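Local coordinates for NAD(P)H dehydrogenase (quinone) (Mycobacterium tuberculosis, PDB 1XDI), which probably reduces quinones such as menadione with NADH or NADPH, using one FAD bound to each subunit of a homotetramer, at residues A[52-57]-A[85-90]; A[197-202]-A[231-236]; A[395-400]-A[418-423]. One frame throughout, in Å; residues are numbered along the deposited sequence.

How the interactions relate
Interactions 1 and 2 belong to the nucleotide-binding part of the chain and touch each other, F54 CZ lying 3.5 Å from Y201 CE1, so that helix 48-64 packs directly on helix 192-203. Both are buried helix pairs that combine an apolar patch with one arginine: in interaction 1 R89 gives a hydrogen bond to a serine, in interaction 2 R236 makes a two-pronged salt bridge to an aspartate. Interaction 3 lies in the dimerisation domain, partly buried, where a loop meets a strand end through methionine, proline and backbone atoms. Interactions 1 and 3 both reach the second subunit; no other chain touches interaction 2.

Interaction 1 of 3, residues A[52-57]-A[85-90]. With FAD (flavin-adenine dinucleotide), chain C.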
loop_
_atom_site.group_PDB
_atom_site.type_symbol
_atom_site.label_atom_id
_atom_site.label_comp_id
_atom_site.label_asym_id
_atom_site.label_seq_id
_atom_site.Cartn_x
_atom_site.Cartn_y
_atom_site.Cartn_z
ATOM N N LYS A 52 28.755 -16.425 -16.950
ATOM C CA LYS A 52 28.040 -15.316 -17.566
ATOM C C LYS A 52 28.985 -14.523 -18.435
ATOM O O LYS A 52 28.572 -14.005 -19.463
ATOM C CB LYS A 52 27.385 -14.389 -16.514
ATOM C CG LYS A 52 25.929 -14.776 -16.031
ATOM C CD LYS A 52 25.899 -16.042 -15.201
ATOM C CE LYS A 52 25.115 -17.155 -15.879
ATOM N NZ LYS A 52 25.289 -18.467 -15.188
ATOM N N THR A 53 30.248 -14.425 -18.038
ATOM C CA THR A 53 31.217 -13.692 -18.850
ATOM C C THR A 53 31.412 -14.507 -20.116
ATOM O O THR A 53 31.202 -14.019 -21.239
ATOM C CB THR A 53 32.547 -13.546 -18.122
ATOM O OG1 THR A 53 32.254 -13.174 -16.777
ATOM C CG2 THR A 53 33.443 -12.450 -18.739
ATOM N N PHE A 54 31.793 -15.762 -19.934
ATOM C CA PHE A 54 31.981 -16.683 -21.068
ATOM C C PHE A 54 30.809 -16.599 -22.045
ATOM O O PHE A 54 31.009 -16.455 -23.246
ATOM C CB PHE A 54 32.102 -18.133 -20.568
ATOM C CG PHE A 54 32.471 -19.097 -21.618
ATOM C CD1 PHE A 54 33.752 -19.143 -22.091
ATOM C CD2 PHE A 54 31.504 -19.937 -22.181
ATOM C CE1 PHE A 54 34.092 -20.035 -23.146
ATOM C CE2 PHE A 54 31.837 -20.831 -23.241
ATOM C CZ PHE A 54 33.133 -20.875 -23.726
ATOM N N ILE A 55 29.592 -16.676 -21.511
ATOM C CA ILE A 55 28.368 -16.639 -22.311
ATOM C C ILE A 55 28.153 -15.315 -23.007
ATOM O O ILE A 55 27.604 -15.291 -24.108
ATOM C CB ILE A 55 27.121 -16.996 -21.454
ATOM C CG1 ILE A 55 27.102 -18.496 -21.143
ATOM C CG2 ILE A 55 25.900 -16.620 -22.151
ATOM C CD1 ILE A 55 25.972 -18.945 -20.228
ATOM N N ALA A 56 28.603 -14.227 -22.392
ATOM C CA ALA A 56 28.447 -12.895 -22.986
ATOM C C ALA A 56 29.340 -12.727 -24.198
ATOM O O ALA A 56 28.980 -12.041 -25.154
ATOM C CB ALA A 56 28.777 -11.817 -21.971
ATOM N N SER A 57 30.522 -13.331 -24.129
ATOM C CA SER A 57 31.487 -13.285 -25.231
ATOM C C SER A 57 30.926 -14.086 -26.368
ATOM O O SER A 57 31.005 -13.677 -27.499
ATOM C CB SER A 57 32.830 -13.894 -24.837
ATOM O OG SER A 57 33.482 -13.087 -23.880
ATOM N N GLN A 85 41.863 -15.815 -25.762
ATOM C CA GLN A 85 41.601 -14.469 -25.278
ATOM C C GLN A 85 40.211 -14.375 -24.605
ATOM O O GLN A 85 40.023 -13.552 -23.690
ATOM C CB GLN A 85 41.824 -13.377 -26.346
ATOM C CG GLN A 85 41.474 -13.724 -27.733
ATOM C CD GLN A 85 41.990 -12.677 -28.740
ATOM O OE1 GLN A 85 41.463 -11.560 -28.818
ATOM N NE2 GLN A 85 43.024 -13.043 -29.514
ATOM N N ILE A 86 39.257 -15.223 -25.005
ATOM C CA ILE A 86 37.956 -15.215 -24.344
ATOM C C ILE A 86 38.219 -15.624 -22.874
ATOM O O ILE A 86 37.794 -14.922 -21.930
ATOM C CB ILE A 86 36.975 -16.237 -24.972
ATOM C CG1 ILE A 86 36.421 -15.709 -26.272
ATOM C CG2 ILE A 86 35.818 -16.541 -24.020
ATOM C CD1 ILE A 86 35.823 -16.811 -27.098
ATOM N N HIS A 87 38.907 -16.757 -22.691
ATOM C CA HIS A 87 39.256 -17.283 -21.362
ATOM C C HIS A 87 40.023 -16.192 -20.560
ATOM O O HIS A 87 39.759 -15.932 -19.399
ATOM C CB HIS A 87 40.127 -18.543 -21.523
ATOM C CG HIS A 87 39.386 -19.755 -22.008
ATOM N ND1 HIS A 87 39.999 -20.981 -22.174
ATOM C CD2 HIS A 87 38.065 -19.968 -22.248
ATOM C CE1 HIS A 87 39.089 -21.891 -22.476
ATOM N NE2 HIS A 87 37.906 -21.306 -22.526
ATOM N N ALA A 88 40.975 -15.531 -21.202
ATOM C CA ALA A 88 41.770 -14.507 -20.537
ATOM C C ALA A 88 40.847 -13.381 -20.026
ATOM O O ALA A 88 41.117 -12.713 -18.990
ATOM C CB ALA A 88 42.792 -13.980 -21.492
ATOM N N ARG A 89 39.753 -13.172 -20.760
ATOM C CA ARG A 89 38.818 -12.130 -20.391
ATOM C C ARG A 89 38.005 -12.689 -19.278
ATOM O O ARG A 89 37.524 -11.953 -18.410
ATOM C CB ARG A 89 37.903 -11.768 -21.515
ATOM C CG ARG A 89 36.959 -10.739 -21.106
ATOM C CD ARG A 89 35.731 -10.731 -22.019
ATOM N NE ARG A 89 34.880 -9.582 -21.729
ATOM C CZ ARG A 89 33.579 -9.511 -21.976
ATOM N NH1 ARG A 89 32.922 -10.532 -22.537
ATOM N NH2 ARG A 89 32.933 -8.396 -21.643
ATOM N N VAL A 90 37.857 -14.008 -19.278
ATOM C CA VAL A 90 37.085 -14.608 -18.220
ATOM C C VAL A 90 37.821 -14.497 -16.909
ATOM O O VAL A 90 37.217 -14.111 -15.919
ATOM C CB VAL A 90 36.741 -16.056 -18.547
ATOM C CG1 VAL A 90 36.243 -16.832 -17.302
ATOM C CG2 VAL A 90 35.700 -16.020 -19.600
HETATM P PA FAD C . 30.305 -19.047 -2.333
HETATM O O1A FAD C . 30.414 -20.452 -2.913
HETATM O O2A FAD C . 30.128 -17.910 -3.337
HETATM O O5B FAD C . 31.586 -18.859 -1.527
HETATM C C5B FAD C . 31.805 -19.169 -0.149
HETATM C C4B FAD C . 33.289 -18.883 -0.074
HETATM O O4B FAD C . 33.796 -19.058 1.224
HETATM C C3B FAD C . 34.286 -19.743 -1.020
HETATM O O3B FAD C . 34.617 -19.098 -2.250
HETATM C C2B FAD C . 35.456 -20.028 -0.203
HETATM O O2B FAD C . 36.670 -19.319 -0.461
HETATM C C1B FAD C . 35.050 -19.730 1.218
HETATM N N9A FAD C . 35.105 -20.780 2.155
HETATM C C8A FAD C . 34.715 -22.104 2.143
HETATM N N7A FAD C . 34.981 -22.741 3.254
HETATM C C5A FAD C . 35.575 -21.803 4.045
HETATM C C6A FAD C . 36.109 -21.812 5.345
HETATM N N6A FAD C . 36.113 -22.888 6.104
HETATM N N1A FAD C . 36.650 -20.641 5.834
HETATM C C2A FAD C . 36.673 -19.514 5.104
HETATM N N3A FAD C . 36.167 -19.418 3.815
HETATM C C4A FAD C . 35.638 -20.685 3.404
HETATM N N1 FAD C . 23.585 -17.778 -8.906
HETATM C C2 FAD C . 22.898 -16.698 -9.388
HETATM O O2 FAD C . 22.223 -15.969 -8.636
HETATM N N3 FAD C . 22.960 -16.420 -10.734
HETATM C C4 FAD C . 23.666 -17.125 -11.668
HETATM O O4 FAD C . 23.642 -16.766 -12.845
HETATM C C4X FAD C . 24.330 -18.177 -11.195
HETATM N N5 FAD C . 25.080 -18.921 -12.150
HETATM C C5X FAD C . 25.793 -20.039 -11.647
HETATM C C6 FAD C . 26.582 -20.823 -12.517
HETATM C C7 FAD C . 27.315 -21.956 -12.074
HETATM C C7M FAD C . 28.171 -22.771 -13.074
HETATM C C8 FAD C . 27.223 -22.308 -10.695
HETATM C C8M FAD C . 27.946 -23.511 -10.113
HETATM C C9 FAD C . 26.485 -21.563 -9.823
HETATM C C9A FAD C . 25.784 -20.434 -10.233
HETATM N N10 FAD C . 24.978 -19.579 -9.339
HETATM C C10 FAD C . 24.292 -18.494 -9.806
HETATM C "C1'" FAD C . 24.993 -19.926 -7.969
HETATM C "C2'" FAD C . 25.720 -18.969 -7.071
HETATM O "O2'" FAD C . 27.093 -18.804 -7.571
HETATM C "C3'" FAD C . 25.772 -19.440 -5.644
HETATM O "O3'" FAD C . 24.466 -19.420 -5.129
HETATM C "C4'" FAD C . 26.555 -18.550 -4.698
HETATM O "O4'" FAD C . 27.920 -18.643 -5.256
HETATM C "C5'" FAD C . 26.732 -18.996 -3.330
HETATM O "O5'" FAD C . 27.393 -17.974 -2.598
HETATM P P FAD C . 27.913 -18.145 -1.136
HETATM O O1P FAD C . 28.384 -16.858 -0.773
HETATM O O2P FAD C . 26.956 -18.802 -0.220
HETATM O O3P FAD C . 29.069 -19.137 -1.377
#
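R89 and S57 make the one hydrogen bond between segments 52-57 and 85-90, the arginine coming in from the partly exposed side to a buried serine hydroxyl. R89 NH1 gives a hydrogen to S57 OG at 2.9 Å with an N-H...O angle of 148°, and the hydroxyl oxygen sits close to the guanidinium plane, at its edge. With CG anti to the backbone N (chi1 179°) and the chain extended from there to NE, the arginine crosses to helix 48-64, where T53 CG2 lies over one face of the guanidinium, toward its rim. Packing is loose here: A56 CB comes no nearer than 4.4 Å to R89 NH1. The other terminal nitrogen, NH2, bonds to M394 O of the second subunit, whose L70 also packs on the arginine, so this side is part of the subunit interface.

The two helices run roughly antiparallel, their local axes at 142° and 9.3 Å apart, as elements of the FAD-binding part of the pyridine nucleotide-disulphide oxidoreductase fold.

The buried side is apolar and closer. F54 brings CD1 to 3.8 Å from I86 CG2, the two side chains running obliquely to one another, while the same methyl lies 4.1 Å from S57 CB. V90 CG2 reaches the edge of the phenyl ring near its plane and rests 3.9 Å from F54 N; H87 runs beside F54, pointing the same way. Y201 and A200 of helix 192-203 also pack against F54.

Just before T53, K52 turns away from helix 83-107. Its chain is bent at chi2 and chi3; NZ gives a hydrogen bond to FAD N5 (3.1 Å), a weak one to FAD O4, and a salt bridge to E196 OE1. A lysine-glutamate pair at the flavin is a familiar feature of this family.

Interaction 2 of 3, residues A[197-202]-A[231-236]; sequences FVDAYT and ESFAER
D199 and R236 meet with their flat groups nearly perpendicular, the carboxylate and guanidinium planes 80° apart. R236 approaches end-on in a bidentate salt bridge of two hydrogen bonds, NH1 to D199 OD1 at 2.8 Å (N-H...O 154°) and NH2 to D199 OD2 at 3.2 Å (168°). Both nitrogens come from above the carboxylate plane, whereas OD2 lies in the plane of the guanidinium and OD1 is somewhat tilted from it. A bend at chi3 swings NE out of line with the aliphatic part of the arginine, which crosses T202 at about a right angle, with R236 CB 3.5 Å from T202 CG2.

F233 supplies the apolar half. Its CE1 meets D199 CB, at the ring edge and in plane, at 3.7 Å, and V198 places CG1 over one face, 4.0 Å from CE1. T202 OG1 bonds back to V198 O, which also accepts from T202 N, keeping the hydroxyl within its own helix.

Further charges share the bridge: R359 also pairs with D199 OD1, and E203 with R236 NH1, probably balancing the buried acid. The contact joins helix 192-203, which follows a glycine-rich turn of Rossmann type, consistent with the family's NAD(P)H-binding domain, to the end of helix 223-235; V198 and T202 rest on strand 208-211, V198 also on strand 185-188, and A200 faces helix 48-64.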
loop_
_atom_site.group_PDB
_atom_site.type_symbol
_atom_site.label_atom_id
_atom_site.label_comp_id
_atom_site.label_asym_id
_atom_site.label_seq_id
_atom_site.Cartn_x
_atom_site.Cartn_y
_atom_site.Cartn_z
ATOM N N PHE A 197 25.729 -23.914 -20.593
ATOM C CA PHE A 197 26.967 -24.194 -21.319
ATOM C C PHE A 197 26.710 -24.880 -22.657
ATOM O O PHE A 197 27.391 -24.589 -23.634
ATOM C CB PHE A 197 27.937 -25.031 -20.452
ATOM C CG PHE A 197 28.676 -24.216 -19.411
ATOM C CD1 PHE A 197 29.494 -23.154 -19.778
ATOM C CD2 PHE A 197 28.564 -24.509 -18.076
ATOM C CE1 PHE A 197 30.198 -22.400 -18.817
ATOM C CE2 PHE A 197 29.256 -23.773 -17.104
ATOM C CZ PHE A 197 30.078 -22.712 -17.477
ATOM N N VAL A 198 25.732 -25.786 -22.716
ATOM C CA VAL A 198 25.425 -26.427 -23.960
ATOM C C VAL A 198 25.094 -25.266 -24.915
ATOM O O VAL A 198 25.592 -25.204 -26.054
ATOM C CB VAL A 198 24.201 -27.329 -23.796
ATOM C CG1 VAL A 198 23.517 -27.590 -25.177
ATOM C CG2 VAL A 198 24.593 -28.609 -23.084
ATOM N N ASP A 199 24.255 -24.337 -24.459
ATOM C CA ASP A 199 23.874 -23.227 -25.295
ATOM C C ASP A 199 25.102 -22.410 -25.683
ATOM O O ASP A 199 25.324 -22.105 -26.847
ATOM C CB ASP A 199 22.872 -22.391 -24.538
ATOM C CG ASP A 199 22.269 -21.262 -25.377
ATOM O OD1 ASP A 199 22.948 -20.651 -26.245
ATOM O OD2 ASP A 199 21.097 -20.925 -25.116
ATOM N N ALA A 200 25.913 -22.024 -24.707
ATOM C CA ALA A 200 27.123 -21.237 -25.016
ATOM C C ALA A 200 28.052 -21.941 -26.043
ATOM O O ALA A 200 28.434 -21.344 -27.041
ATOM C CB ALA A 200 27.913 -20.923 -23.698
ATOM N N TYR A 201 28.417 -23.198 -25.801
ATOM C CA TYR A 201 29.279 -23.911 -26.746
ATOM C C TYR A 201 28.645 -24.131 -28.159
ATOM O O TYR A 201 29.335 -24.051 -29.158
ATOM C CB TYR A 201 29.800 -25.216 -26.088
ATOM C CG TYR A 201 30.953 -24.948 -25.089
ATOM C CD1 TYR A 201 32.202 -24.517 -25.552
ATOM C CD2 TYR A 201 30.806 -25.113 -23.681
ATOM C CE1 TYR A 201 33.286 -24.276 -24.657
ATOM C CE2 TYR A 201 31.908 -24.840 -22.756
ATOM C CZ TYR A 201 33.153 -24.438 -23.267
ATOM O OH TYR A 201 34.324 -24.284 -22.473
ATOM N N THR A 202 27.343 -24.356 -28.248
ATOM C CA THR A 202 26.649 -24.533 -29.534
ATOM C C THR A 202 26.786 -23.216 -30.325
ATOM O O THR A 202 26.810 -23.192 -31.541
ATOM C CB THR A 202 25.109 -24.823 -29.274
ATOM O OG1 THR A 202 24.958 -26.139 -28.724
ATOM C CG2 THR A 202 24.244 -24.603 -30.554
ATOM N N GLU A 231 12.910 -26.384 -28.649
ATOM C CA GLU A 231 12.931 -26.144 -30.091
ATOM C C GLU A 231 14.255 -25.523 -30.529
ATOM O O GLU A 231 14.779 -25.858 -31.593
ATOM C CB GLU A 231 11.833 -25.183 -30.510
ATOM C CG GLU A 231 10.445 -25.771 -30.517
ATOM C CD GLU A 231 10.265 -26.886 -31.523
ATOM O OE1 GLU A 231 10.897 -26.834 -32.620
ATOM O OE2 GLU A 231 9.464 -27.791 -31.207
ATOM N N SER A 232 14.786 -24.611 -29.711
ATOM C CA SER A 232 16.031 -23.930 -30.027
ATOM C C SER A 232 17.230 -24.872 -30.063
ATOM O O SER A 232 17.920 -24.921 -31.071
ATOM C CB SER A 232 16.280 -22.785 -29.045
ATOM O OG SER A 232 17.469 -22.050 -29.375
ATOM N N PHE A 233 17.491 -25.623 -28.996
ATOM C CA PHE A 233 18.633 -26.542 -29.036
ATOM C C PHE A 233 18.504 -27.511 -30.217
ATOM O O PHE A 233 19.493 -27.804 -30.890
ATOM C CB PHE A 233 18.749 -27.409 -27.773
ATOM C CG PHE A 233 19.108 -26.664 -26.555
ATOM C CD1 PHE A 233 20.105 -25.730 -26.567
ATOM C CD2 PHE A 233 18.473 -26.915 -25.381
ATOM C CE1 PHE A 233 20.458 -25.046 -25.400
ATOM C CE2 PHE A 233 18.828 -26.232 -24.234
ATOM C CZ PHE A 233 19.818 -25.306 -24.240
ATOM N N ALA A 234 17.283 -28.004 -30.460
ATOM C CA ALA A 234 17.055 -28.958 -31.522
ATOM C C ALA A 234 17.380 -28.384 -32.885
ATOM O O ALA A 234 18.035 -29.066 -33.673
ATOM C CB ALA A 234 15.629 -29.477 -31.472
ATOM N N GLU A 235 16.951 -27.151 -33.177
ATOM C CA GLU A 235 17.271 -26.575 -34.471
ATOM C C GLU A 235 18.788 -26.402 -34.579
ATOM O O GLU A 235 19.384 -26.882 -35.513
ATOM C CB GLU A 235 16.582 -25.226 -34.683
ATOM C CG GLU A 235 15.072 -25.291 -35.045
ATOM C CD GLU A 235 14.240 -24.157 -34.366
ATOM O OE1 GLU A 235 14.552 -22.938 -34.590
ATOM O OE2 GLU A 235 13.273 -24.486 -33.603
ATOM N N ARG A 236 19.430 -25.731 -33.631
ATOM C CA ARG A 236 20.886 -25.541 -33.671
ATOM C C ARG A 236 21.604 -26.908 -33.577
ATOM O O ARG A 236 22.835 -26.970 -33.405
ATOM C CB ARG A 236 21.381 -24.612 -32.526
ATOM C CG ARG A 236 20.758 -23.212 -32.421
ATOM C CD ARG A 236 21.244 -22.427 -31.202
ATOM N NE ARG A 236 20.428 -22.591 -29.993
ATOM C CZ ARG A 236 20.714 -22.022 -28.814
ATOM N NH1 ARG A 236 21.790 -21.258 -28.691
ATOM N NH2 ARG A 236 19.935 -22.202 -27.760
#

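Interaction 3 of 3, residues A[395-400]-A[418-423]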
loop_
_atom_site.group_PDB
_atom_site.type_symbol
_atom_site.label_atom_id
_atom_site.label_comp_id
_atom_site.label_asym_id
_atom_site.label_seq_id
_atom_site.Cartn_x
_atom_site.Cartn_y
_atom_site.Cartn_z
ATOM N N SER A 395 14.939 -6.094 -32.107
ATOM C CA SER A 395 15.973 -7.080 -31.677
ATOM C C SER A 395 15.715 -8.489 -32.288
ATOM O O SER A 395 16.183 -9.530 -31.788
ATOM C CB SER A 395 16.018 -7.205 -30.156
ATOM O OG SER A 395 15.835 -5.950 -29.513
ATOM N N GLU A 396 14.937 -8.491 -33.368
ATOM C CA GLU A 396 14.589 -9.687 -34.107
ATOM C C GLU A 396 14.280 -10.896 -33.257
ATOM O O GLU A 396 14.879 -11.956 -33.451
ATOM C CB GLU A 396 15.690 -10.001 -35.120
ATOM C CG GLU A 396 15.904 -8.869 -36.088
ATOM C CD GLU A 396 16.279 -9.360 -37.436
ATOM O OE1 GLU A 396 15.401 -9.437 -38.327
ATOM O OE2 GLU A 396 17.462 -9.694 -37.608
ATOM N N MET A 397 13.330 -10.707 -32.333
ATOM C CA MET A 397 12.842 -11.726 -31.408
ATOM C C MET A 397 11.543 -12.212 -31.977
ATOM O O MET A 397 10.643 -11.410 -32.252
ATOM C CB MET A 397 12.510 -11.147 -30.043
ATOM C CG MET A 397 13.629 -10.461 -29.325
ATOM S SD MET A 397 13.007 -9.704 -27.828
ATOM C CE MET A 397 14.013 -8.282 -27.787
ATOM N N ARG A 398 11.442 -13.525 -32.132
ATOM C CA ARG A 398 10.236 -14.110 -32.656
ATOM C C ARG A 398 9.560 -15.112 -31.710
ATOM O O ARG A 398 8.434 -15.535 -31.942
ATOM C CB ARG A 398 10.568 -14.742 -33.976
ATOM C CG ARG A 398 10.995 -13.706 -34.949
ATOM C CD ARG A 398 11.248 -14.315 -36.297
ATOM N NE ARG A 398 10.139 -15.167 -36.695
ATOM C CZ ARG A 398 8.889 -14.741 -36.834
ATOM N NH1 ARG A 398 8.587 -13.459 -36.615
ATOM N NH2 ARG A 398 7.935 -15.612 -37.158
ATOM N N HIS A 399 10.204 -15.458 -30.610
ATOM C CA HIS A 399 9.588 -16.428 -29.747
ATOM C C HIS A 399 9.527 -16.021 -28.292
ATOM O O HIS A 399 9.126 -16.833 -27.417
ATOM C CB HIS A 399 10.326 -17.738 -29.910
ATOM C CG HIS A 399 10.429 -18.172 -31.335
ATOM N ND1 HIS A 399 9.382 -18.750 -32.008
ATOM C CD2 HIS A 399 11.450 -18.101 -32.219
ATOM C CE1 HIS A 399 9.753 -19.023 -33.246
ATOM N NE2 HIS A 399 11.005 -18.639 -33.399
ATOM N N GLY A 400 9.893 -14.762 -28.031
ATOM C CA GLY A 400 9.848 -14.279 -26.663
ATOM C C GLY A 400 8.421 -14.015 -26.217
ATOM O O GLY A 400 7.488 -13.950 -27.049
ATOM N N VAL A 418 9.214 -14.428 -17.866
ATOM C CA VAL A 418 9.658 -13.613 -18.989
ATOM C C VAL A 418 10.724 -14.364 -19.725
ATOM O O VAL A 418 11.734 -14.756 -19.120
ATOM C CB VAL A 418 10.310 -12.267 -18.551
ATOM C CG1 VAL A 418 10.650 -11.466 -19.751
ATOM C CG2 VAL A 418 9.397 -11.480 -17.705
ATOM N N VAL A 419 10.478 -14.582 -21.008
ATOM C CA VAL A 419 11.442 -15.210 -21.857
ATOM C C VAL A 419 11.828 -14.182 -22.927
ATOM O O VAL A 419 11.024 -13.911 -23.822
ATOM C CB VAL A 419 10.848 -16.456 -22.506
ATOM C CG1 VAL A 419 11.654 -16.882 -23.726
ATOM C CG2 VAL A 419 10.860 -17.563 -21.511
ATOM N N ALA A 420 13.018 -13.588 -22.820
ATOM C CA ALA A 420 13.524 -12.619 -23.819
ATOM C C ALA A 420 15.040 -12.429 -23.656
ATOM O O ALA A 420 15.642 -12.959 -22.692
ATOM C CB ALA A 420 12.838 -11.308 -23.684
ATOM N N PRO A 421 15.687 -11.660 -24.567
ATOM C CA PRO A 421 17.140 -11.495 -24.429
ATOM C C PRO A 421 17.618 -10.920 -23.104
ATOM O O PRO A 421 18.693 -11.320 -22.620
ATOM C CB PRO A 421 17.520 -10.629 -25.619
ATOM C CG PRO A 421 16.379 -10.836 -26.596
ATOM C CD PRO A 421 15.186 -10.895 -25.721
ATOM N N ILE A 422 16.845 -10.007 -22.495
ATOM C CA ILE A 422 17.261 -9.454 -21.206
ATOM C C ILE A 422 16.246 -9.773 -20.125
ATOM O O ILE A 422 15.854 -8.918 -19.358
ATOM C CB ILE A 422 17.443 -7.902 -21.285
ATOM C CG1 ILE A 422 16.216 -7.272 -21.909
ATOM C CG2 ILE A 422 18.736 -7.537 -22.027
ATOM C CD1 ILE A 422 16.336 -5.788 -21.973
ATOM N N ALA A 423 15.797 -11.008 -20.056
ATOM C CA ALA A 423 14.774 -11.311 -19.078
ATOM C C ALA A 423 15.284 -11.066 -17.661
ATOM O O ALA A 423 14.523 -10.612 -16.783
ATOM C CB ALA A 423 14.299 -12.755 -19.229
#
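G400 and A420 bring their CA atoms to 4.9 Å, and G400 CA comes close to V419 O, where the incoming loop settles alongside the end of the strand. One residue further, F401 pairs its backbone with V419, so G400 immediately precedes the paired part of strand 401-407.

The main side-chain contact is between M397 and P421, which reach toward each other tip to tip. The thioether uses its far end: SD is 3.3 Å from P421 CD, and the terminal methyl CE lies 3.7 Å from P421 CG. M397 CG is anti to its carbonyl carbon (chi1 -59°), and a bend at chi3 (-145°) sets CE near the same P421 CD and CG atoms that SD meets. A420 CB is a more distant neighbour of the sulphur, at 4.4 Å.

In the fold, strands 401-407 and 413-420 are adjacent antiparallel members of the dimerisation-domain sheet, and this contact lies where the first begins and the second finishes. The loop 395-400 leaves helix 390-394 through a Schellman motif, with E396 at positive phi as its C-prime residue; the carboxylate of E396 then turns to R66. Beyond the strand, I422 takes the N-cap position before helix 423-436.

V419 meets the loop by CG1, 4.5 Å from H399 O, and also packs on A225 and V228 of helix 223-235, whose last turns take part in interaction 2.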